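Local coordinates for bradavidin 2 (Bradyrhizobium japonicum, PDB 4GGT), which probably binds biotin, as a secreted member of the avidin family whose single chain folds into an antiparallel beta barrel, at residues Leu10-Trp16 / Ile82-Met87; Gly21-Leu25 / Thr37-His41. All blocks are in the same frame, centred on the assembly; numbering follows the deposited sequence.

Contact 1: residues Leu10-Trp16 / Ile82-Met87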
loop_
_atom_site.group_PDB
_atom_site.type_symbol
_atom_site.label_atom_id
_atom_site.label_comp_id
_atom_site.label_asym_id
_atom_site.label_seq_id
_atom_site.Cartn_x
_atom_site.Cartn_y
_atom_site.Cartn_z
ATOM N N LEU A 10 -6.640 4.727 12.373
ATOM C CA LEU A 10 -6.939 3.689 11.334
ATOM C C LEU A 10 -7.930 2.625 11.823
ATOM O O LEU A 10 -7.564 1.779 12.643
ATOM C CB LEU A 10 -5.632 3.046 10.824
ATOM C CG LEU A 10 -5.712 1.999 9.706
ATOM C CD1 LEU A 10 -6.432 2.525 8.454
ATOM C CD2 LEU A 10 -4.312 1.462 9.351
ATOM N N PRO A 11 -9.183 2.642 11.306
ATOM C CA PRO A 11 -10.119 1.593 11.713
ATOM C C PRO A 11 -9.610 0.228 11.278
ATOM O O PRO A 11 -8.972 0.099 10.211
ATOM C CB PRO A 11 -11.407 1.925 10.955
ATOM C CG PRO A 11 -11.253 3.327 10.502
ATOM C CD PRO A 11 -9.783 3.558 10.317
ATOM N N ALA A 12 -9.905 -0.771 12.099
ATOM C CA ALA A 12 -9.434 -2.135 11.881
ATOM C C ALA A 12 -10.384 -3.116 12.559
ATOM O O ALA A 12 -10.777 -2.887 13.704
ATOM C CB ALA A 12 -8.016 -2.301 12.393
ATOM N N PRO A 13 -10.779 -4.190 11.840
ATOM C CA PRO A 13 -10.405 -4.367 10.438
ATOM C C PRO A 13 -11.082 -3.388 9.500
ATOM O O PRO A 13 -12.133 -2.800 9.813
ATOM C CB PRO A 13 -10.827 -5.817 10.125
ATOM C CG PRO A 13 -11.084 -6.438 11.486
ATOM C CD PRO A 13 -11.557 -5.343 12.338
ATOM N N SER A 14 -10.485 -3.193 8.332
ATOM C CA SER A 14 -11.104 -2.345 7.342
ATOM C C SER A 14 -10.526 -2.731 6.014
ATOM O O SER A 14 -9.536 -3.466 5.955
ATOM C CB SER A 14 -10.856 -0.862 7.647
ATOM O OG SER A 14 -9.479 -0.564 7.716
ATOM N N TYR A 15 -11.164 -2.264 4.955
ATOM C CA TYR A 15 -10.789 -2.667 3.614
ATOM C C TYR A 15 -10.895 -1.448 2.692
ATOM O O TYR A 15 -11.919 -0.754 2.688
ATOM C CB TYR A 15 -11.704 -3.800 3.183
ATOM C CG TYR A 15 -11.540 -4.271 1.768
ATOM C CD1 TYR A 15 -10.413 -4.978 1.377
ATOM C CD2 TYR A 15 -12.528 -4.040 0.834
ATOM C CE1 TYR A 15 -10.267 -5.436 0.071
ATOM C CE2 TYR A 15 -12.399 -4.490 -0.465
ATOM C CZ TYR A 15 -11.264 -5.190 -0.836
ATOM O OH TYR A 15 -11.153 -5.627 -2.133
ATOM N N TRP A 16 -9.823 -1.192 1.934
ATOM C CA TRP A 16 -9.684 0.015 1.137
ATOM C C TRP A 16 -9.200 -0.339 -0.263
ATOM O O TRP A 16 -8.458 -1.317 -0.451
ATOM C CB TRP A 16 -8.660 0.967 1.763
ATOM C CG TRP A 16 -8.853 1.293 3.251
ATOM C CD1 TRP A 16 -8.731 0.444 4.299
ATOM C CD2 TRP A 16 -9.156 2.585 3.809
ATOM N NE1 TRP A 16 -8.953 1.114 5.493
ATOM C CE2 TRP A 16 -9.225 2.428 5.214
ATOM C CE3 TRP A 16 -9.392 3.853 3.253
ATOM C CZ2 TRP A 16 -9.522 3.488 6.073
ATOM C CZ3 TRP A 16 -9.674 4.915 4.107
ATOM C CH2 TRP A 16 -9.733 4.729 5.499
ATOM N N ILE A 82 -5.424 9.950 7.024
ATOM C CA ILE A 82 -6.776 9.440 6.959
ATOM C C ILE A 82 -7.742 10.574 7.256
ATOM O O ILE A 82 -7.609 11.248 8.281
ATOM C CB ILE A 82 -7.006 8.276 7.960
ATOM C CG1 ILE A 82 -6.043 7.121 7.669
ATOM C CG2 ILE A 82 -8.414 7.756 7.845
ATOM C CD1 ILE A 82 -5.591 6.408 8.896
ATOM N N LYS A 83 -8.679 10.784 6.344
ATOM C CA LYS A 83 -9.704 11.805 6.488
ATOM C C LYS A 83 -11.018 11.115 6.236
ATOM O O LYS A 83 -11.453 10.971 5.090
ATOM C CB LYS A 83 -9.467 12.955 5.504
ATOM C CG LYS A 83 -8.128 13.698 5.725
ATOM C CD LYS A 83 -8.073 14.350 7.120
ATOM C CE LYS A 83 -6.681 14.832 7.442
ATOM N NZ LYS A 83 -6.604 15.446 8.797
ATOM N N GLY A 84 -11.611 10.608 7.315
ATOM C CA GLY A 84 -12.859 9.861 7.213
ATOM C C GLY A 84 -12.706 8.611 6.375
ATOM O O GLY A 84 -11.909 7.743 6.710
ATOM N N SER A 85 -13.428 8.545 5.255
ATOM C CA SER A 85 -13.500 7.341 4.417
ATOM C C SER A 85 -12.451 7.380 3.272
ATOM O O SER A 85 -12.451 6.555 2.366
ATOM C CB SER A 85 -14.927 7.169 3.877
ATOM O OG SER A 85 -15.085 5.892 3.284
ATOM N N GLN A 86 -11.566 8.369 3.320
ATOM C CA GLN A 86 -10.565 8.531 2.259
ATOM C C GLN A 86 -9.158 8.634 2.825
ATOM O O GLN A 86 -8.942 9.189 3.918
ATOM C CB GLN A 86 -10.898 9.750 1.394
ATOM C CG GLN A 86 -12.201 9.513 0.576
ATOM C CD GLN A 86 -12.148 9.917 -0.906
ATOM O OE1 GLN A 86 -11.805 11.055 -1.246
ATOM N NE2 GLN A 86 -12.549 8.984 -1.797
ATOM N N MET A 87 -8.196 8.118 2.064
ATOM C CA MET A 87 -6.843 8.015 2.544
ATOM C C MET A 87 -5.924 8.506 1.430
ATOM O O MET A 87 -5.392 7.707 0.636
ATOM C CB MET A 87 -6.505 6.561 2.935
ATOM C CG MET A 87 -5.079 6.389 3.418
ATOM S SD MET A 87 -4.577 4.666 3.525
ATOM C CE MET A 87 -5.633 3.982 4.758
#
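At one end of the avidin beta barrel, apolar side chains pack without any hydrogen bond across: L10 and, from strand 14-17 itself, W16 meet the tight turn that leads into strand 86-95. I82 comes first, its CD1 3.9 Å from L10 CB and its CG2 4.1 Å from CH2 of W16. From K83 to Q86 the chain makes a type II' turn, closed by K83 N to Q86 O (2.9 Å) and Q86 N to K83 O (3.1 Å); G84 takes the positive phi at its first corner. The turn offers backbone to the indole: G84 O lies 3.9 Å from W16 CH2 and S85 O 3.7 Å from W16 CZ3. On its far side, W16 NE1 donates to S14 OG (2.8 Å), which donates to P11 O (2.6 Å), tying the ring to its own loop. M87 completes the packing as a CH-pi contact, its CE lying 3.8 Å from the centroid of the W16 six-membered ring and 8° off its normal.

Contact 2: residues Gly21-Leu25 / Thr37-His41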
loop_
_atom_site.group_PDB
_atom_site.type_symbol
_atom_site.label_atom_id
_atom_site.label_comp_id
_atom_site.label_asym_id
_atom_site.label_seq_id
_atom_site.Cartn_x
_atom_site.Cartn_y
_atom_site.Cartn_z
ATOM N N GLY A 21 -7.579 -0.056 -8.469
ATOM C CA GLY A 21 -8.154 -1.324 -8.023
ATOM C C GLY A 21 -7.298 -2.204 -7.121
ATOM O O GLY A 21 -7.625 -3.377 -6.886
ATOM N N SER A 22 -6.188 -1.658 -6.645
ATOM C CA SER A 22 -5.373 -2.347 -5.644
ATOM C C SER A 22 -6.126 -2.377 -4.324
ATOM O O SER A 22 -6.916 -1.478 -4.056
ATOM C CB SER A 22 -4.019 -1.654 -5.502
ATOM O OG SER A 22 -3.248 -1.914 -6.679
ATOM N N GLU A 23 -5.924 -3.449 -3.562
ATOM C CA GLU A 23 -6.666 -3.697 -2.329
ATOM C C GLU A 23 -5.750 -3.606 -1.128
ATOM O O GLU A 23 -4.659 -4.181 -1.123
ATOM C CB GLU A 23 -7.187 -5.142 -2.312
ATOM C CG GLU A 23 -8.311 -5.511 -3.299
ATOM C CD GLU A 23 -8.621 -6.987 -3.143
ATOM O OE1 GLU A 23 -7.806 -7.817 -3.589
ATOM O OE2 GLU A 23 -9.652 -7.322 -2.521
ATOM N N LEU A 24 -6.264 -3.009 -0.057
ATOM C CA LEU A 24 -5.558 -2.901 1.199
ATOM C C LEU A 24 -6.485 -3.382 2.300
ATOM O O LEU A 24 -7.477 -2.730 2.593
ATOM C CB LEU A 24 -5.148 -1.443 1.460
ATOM C CG LEU A 24 -4.466 -1.137 2.807
ATOM C CD1 LEU A 24 -3.180 -1.965 3.025
ATOM C CD2 LEU A 24 -4.199 0.361 2.964
ATOM N N LEU A 25 -6.159 -4.545 2.875
ATOM C CA LEU A 25 -6.947 -5.091 3.995
ATOM C C LEU A 25 -6.203 -4.831 5.300
ATOM O O LEU A 25 -5.040 -5.215 5.456
ATOM C CB LEU A 25 -7.132 -6.608 3.793
ATOM C CG LEU A 25 -8.338 -7.401 4.261
ATOM C CD1 LEU A 25 -7.851 -8.841 4.583
ATOM C CD2 LEU A 25 -9.184 -6.759 5.377
ATOM N N THR A 37 -2.719 -6.436 4.557
ATOM C CA THR A 37 -2.448 -7.283 3.382
ATOM C C THR A 37 -2.760 -6.453 2.153
ATOM O O THR A 37 -3.804 -5.837 2.090
ATOM C CB THR A 37 -3.347 -8.556 3.417
ATOM O OG1 THR A 37 -3.013 -9.324 4.577
ATOM C CG2 THR A 37 -3.157 -9.392 2.172
ATOM N N PHE A 38 -1.890 -6.464 1.153
ATOM C CA PHE A 38 -2.081 -5.589 0.027
ATOM C C PHE A 38 -2.029 -6.466 -1.205
ATOM O O PHE A 38 -1.145 -7.338 -1.308
ATOM C CB PHE A 38 -0.926 -4.601 -0.047
ATOM C CG PHE A 38 -1.048 -3.601 -1.154
ATOM C CD1 PHE A 38 -1.663 -2.353 -0.930
ATOM C CD2 PHE A 38 -0.585 -3.907 -2.427
ATOM C CE1 PHE A 38 -1.763 -1.430 -1.977
ATOM C CE2 PHE A 38 -0.681 -3.006 -3.468
ATOM C CZ PHE A 38 -1.278 -1.755 -3.252
ATOM N N THR A 39 -2.942 -6.247 -2.120
ATOM C CA THR A 39 -2.798 -6.922 -3.412
ATOM C C THR A 39 -3.014 -6.013 -4.604
ATOM O O THR A 39 -3.940 -5.235 -4.643
ATOM C CB THR A 39 -3.386 -8.399 -3.454
ATOM O OG1 THR A 39 -3.897 -8.795 -4.765
ATOM C CG2 THR A 39 -4.266 -8.757 -2.287
ATOM N N ASN A 40 -2.040 -6.038 -5.505
ATOM C CA ASN A 40 -2.037 -5.233 -6.708
ATOM C C ASN A 40 -2.844 -6.003 -7.737
ATOM O O ASN A 40 -2.866 -7.234 -7.702
ATOM C CB ASN A 40 -0.574 -5.058 -7.177
ATOM C CG ASN A 40 -0.454 -4.362 -8.514
ATOM O OD1 ASN A 40 -0.180 -3.158 -8.588
ATOM N ND2 ASN A 40 -0.663 -5.116 -9.585
ATOM N N HIS A 41 -3.536 -5.287 -8.618
ATOM C CA HIS A 41 -4.338 -5.947 -9.639
ATOM C C HIS A 41 -4.062 -5.415 -11.034
ATOM O O HIS A 41 -4.959 -5.399 -11.895
ATOM C CB HIS A 41 -5.824 -5.890 -9.286
ATOM C CG HIS A 41 -6.223 -6.878 -8.242
ATOM N ND1 HIS A 41 -6.480 -6.524 -6.935
ATOM C CD2 HIS A 41 -6.376 -8.220 -8.306
ATOM C CE1 HIS A 41 -6.793 -7.607 -6.243
ATOM N NE2 HIS A 41 -6.734 -8.650 -7.056
HETATM O O HOH W 1 -3.974 -2.527 -9.100
#
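Four backbone hydrogen bonds hold these two segments side by side. E23 and T39 form one antiparallel hydrogen-bonded pair, E23 N to T39 O and T39 N to E23 O both 2.9 Å; L25 and T37 form the next, L25 N to T37 O and T37 N to L25 O at 2.8 Å each. Between them L24 and F38 make a non-hydrogen-bonded pair, their CA atoms 4.5 Å apart. CA-H...O contacts supplement these bonds, the shortest F38 CA to E23 O at 3.2 Å. This is the open end of the hairpin made by strands 23-28 and 33-39 of the avidin barrel, residues 23-25 and 37-39 running at 169° to each other. The apolar contact is L24 CD1 to F38 CD1 at 4.3 Å, on the face where F38 also meets the W78 ring; S22 CB makes van der Waals contact with F38 CZ at 3.5 Å. Beyond the strands, side chains and water take over: H41 ND1 gives a weak hydrogen bond to G21 O (3.3 Å), and a water bridges the segments, 2.6 Å from S22 OG and accepting from H41 N at 2.8 Å. N40, a biotin-binding residue, turns its CA-to-CB bond away from 21-25, and S22 N bonds to OD1 of biotin-binding N18.

Contacts 1 and 2 have centres about 14 Å apart and meet where strand 14-17 runs beside strand 23-28: W16 O lies 2.8 Å from L24 N, a probable hydrogen bond. Contact 2 joins strands close in sequence and is nested inside the longer loop that contact 1 closes. Only contact 2 includes a biotin-binding residue, N40, and the S22 side chain is about 3 Å from that of N18, whereas that of W16 in contact 1 stays about 7 Å away. D109, also biotin-binding, lies near both without touching: its side chain is about 8 Å from that of M87 and about 6 Å from that of F38. No biotin is bound in this chain.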